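Local structure of kallikrein-10 (Homo sapiens, 5LPE) at residues 64-69 with 103-108. The protein is a secreted, zymogen-like serine peptidase of the kallikrein subfamily, inhibited by zinc ions and credited with a tumour-suppressor role in breast and prostate cancer. Residues are numbered along the deposited sequence; the frame is centred on the assembly and turned at random.
Sequences GEQLRR and RPVVLG
Arg68, on the strand that begins at Gln66, sends its guanidinium across to the irregular segment 103-108 and spends its donors on backbone carbonyls. Its chain bends at chi2 (-68°), which turns the group back along its own strand. NE and NH2 grip Pro104 O side-on: NH2 makes the shorter, straighter bond, at 2.8 Å and 159°, while NE, at 3.3 Å, comes from well above the carbonyl plane. NE also reaches Arg103 O in a weak bond of 3.0 Å. On the other flank NH1 donates to Leu67 O at 3.0 Å, almost straight and in the guanidinium plane, so bonds on two sides fix the group's rotation. Arginine suits this buried place because one flat group can serve three carbonyls. Over one face lies the guanidinium of Arg103, planes 20° apart and centres 4.5 Å apart; the carbonyl oxygens probably ease the repulsion of like charges. Gln66, long enough to span the gap and with an acceptor at its tip, takes a weak bond at OE1 from Val106 N, 3.5 Å away. An alanine in place of Arg68 removes both donors to Pro104 O and would probably loosen the hold of 103-108 on the strand. Backbone bonds tie Arg68 to Ala52 and Val105 to Gln36, placing the contact where the linker leaving the first six-stranded barrel of the trypsin-like double-barrel fold runs along that barrel's outer side.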
loop_
_atom_site.group_PDB
_atom_site.type_symbol
_atom_site.label_atom_id
_atom_site.label_comp_id
_atom_site.label_asym_id
_atom_site.label_seq_id
_atom_site.Cartn_x
_atom_site.Cartn_y
_atom_site.Cartn_z
ATOM N N GLY A 64 3.224 -20.743 -2.800
ATOM C CA GLY A 64 3.453 -19.385 -2.340
ATOM C C GLY A 64 4.607 -19.529 -1.411
ATOM O O GLY A 64 4.654 -20.555 -0.759
ATOM N N GLU A 65 5.492 -18.551 -1.309
ATOM C CA GLU A 65 6.616 -18.767 -0.456
ATOM C C GLU A 65 6.125 -18.986 0.946
ATOM O O GLU A 65 6.277 -20.084 1.467
ATOM C CB GLU A 65 7.525 -17.571 -0.512
ATOM C CG GLU A 65 8.456 -17.600 -1.695
ATOM C CD GLU A 65 9.907 -17.738 -1.323
ATOM O OE1 GLU A 65 10.264 -17.446 -0.187
ATOM O OE2 GLU A 65 10.705 -18.115 -2.182
ATOM N N GLN A 66 5.436 -18.015 1.521
ATOM C CA GLN A 66 4.939 -18.200 2.860
ATOM C C GLN A 66 3.532 -17.736 2.983
ATOM O O GLN A 66 3.224 -16.611 2.699
ATOM C CB GLN A 66 5.848 -17.537 3.871
ATOM C CG GLN A 66 7.251 -18.067 3.776
ATOM C CD GLN A 66 8.309 -17.272 4.513
ATOM O OE1 GLN A 66 8.079 -16.730 5.574
ATOM N NE2 GLN A 66 9.502 -17.258 3.955
ATOM N N LEU A 67 2.682 -18.636 3.434
ATOM C CA LEU A 67 1.297 -18.347 3.596
ATOM C C LEU A 67 0.993 -18.131 5.026
ATOM O O LEU A 67 1.456 -18.831 5.879
ATOM C CB LEU A 67 0.449 -19.510 3.117
ATOM C CG LEU A 67 0.328 -19.673 1.623
ATOM C CD1 LEU A 67 -0.718 -20.691 1.246
ATOM C CD2 LEU A 67 -0.020 -18.339 1.035
ATOM N N ARG A 68 0.183 -17.145 5.287
ATOM C CA ARG A 68 -0.237 -16.930 6.665
ATOM C C ARG A 68 -1.680 -16.468 6.633
ATOM O O ARG A 68 -2.236 -16.161 5.583
ATOM C CB ARG A 68 0.614 -15.891 7.410
ATOM C CG ARG A 68 2.063 -16.244 7.584
ATOM C CD ARG A 68 2.269 -17.418 8.514
ATOM N NE ARG A 68 3.675 -17.498 8.887
ATOM C CZ ARG A 68 4.603 -18.103 8.156
ATOM N NH1 ARG A 68 4.270 -18.688 7.019
ATOM N NH2 ARG A 68 5.860 -18.122 8.560
ATOM N N ARG A 69 -2.299 -16.434 7.794
ATOM C CA ARG A 69 -3.619 -15.858 7.919
ATOM C C ARG A 69 -3.621 -14.838 9.017
ATOM O O ARG A 69 -2.732 -14.800 9.865
ATOM C CB ARG A 69 -4.661 -16.891 8.239
ATOM C CG ARG A 69 -4.750 -17.796 7.152
ATOM C CD ARG A 69 -5.596 -18.858 7.557
ATOM N NE ARG A 69 -4.792 -20.035 7.732
ATOM C CZ ARG A 69 -5.305 -21.233 7.584
ATOM N NH1 ARG A 69 -4.540 -22.314 7.696
ATOM N NH2 ARG A 69 -6.564 -21.307 7.151
ATOM N N ARG A 103 0.892 -16.626 12.517
ATOM C CA ARG A 103 2.249 -17.001 12.854
ATOM C C ARG A 103 3.233 -16.022 12.216
ATOM O O ARG A 103 2.997 -15.536 11.100
ATOM C CB ARG A 103 2.552 -18.431 12.379
ATOM C CG ARG A 103 1.559 -19.471 12.885
ATOM C CD ARG A 103 1.903 -20.883 12.407
ATOM N NE ARG A 103 1.423 -21.192 11.057
ATOM C CZ ARG A 103 2.216 -21.419 10.011
ATOM N NH1 ARG A 103 3.539 -21.371 10.144
ATOM N NH2 ARG A 103 1.689 -21.705 8.830
ATOM N N PRO A 104 4.341 -15.722 12.900
ATOM C CA PRO A 104 5.310 -14.761 12.360
ATOM C C PRO A 104 5.926 -15.240 11.056
ATOM O O PRO A 104 6.106 -16.438 10.822
ATOM C CB PRO A 104 6.378 -14.664 13.458
ATOM C CG PRO A 104 5.764 -15.262 14.670
ATOM C CD PRO A 104 4.764 -16.265 14.197
ATOM N N VAL A 105 6.253 -14.274 10.203
ATOM C CA VAL A 105 7.084 -14.549 9.044
ATOM C C VAL A 105 8.479 -14.950 9.515
ATOM O O VAL A 105 8.941 -14.531 10.584
ATOM C CB VAL A 105 7.111 -13.300 8.146
ATOM C CG1 VAL A 105 8.393 -13.206 7.373
ATOM C CG2 VAL A 105 5.937 -13.312 7.211
ATOM N N VAL A 106 9.144 -15.801 8.743
ATOM C CA VAL A 106 10.564 -16.063 8.936
ATOM C C VAL A 106 11.306 -15.086 8.034
ATOM O O VAL A 106 11.256 -15.219 6.811
ATOM C CB VAL A 106 10.929 -17.515 8.599
ATOM C CG1 VAL A 106 12.348 -17.837 9.054
ATOM C CG2 VAL A 106 9.918 -18.502 9.206
ATOM N N LEU A 107 12.025 -14.130 8.624
ATOM C CA LEU A 107 12.640 -13.080 7.817
ATOM C C LEU A 107 13.725 -13.698 6.948
ATOM O O LEU A 107 14.724 -14.211 7.459
ATOM C CB LEU A 107 13.228 -12.020 8.740
ATOM C CG LEU A 107 13.825 -10.736 8.161
ATOM C CD1 LEU A 107 12.736 -9.666 7.989
ATOM C CD2 LEU A 107 14.986 -10.204 9.020
ATOM N N GLY A 108 13.534 -13.677 5.635
ATOM C CA GLY A 108 14.545 -14.165 4.729
ATOM C C GLY A 108 15.079 -13.094 3.810
ATOM O O GLY A 108 14.682 -11.933 3.882
#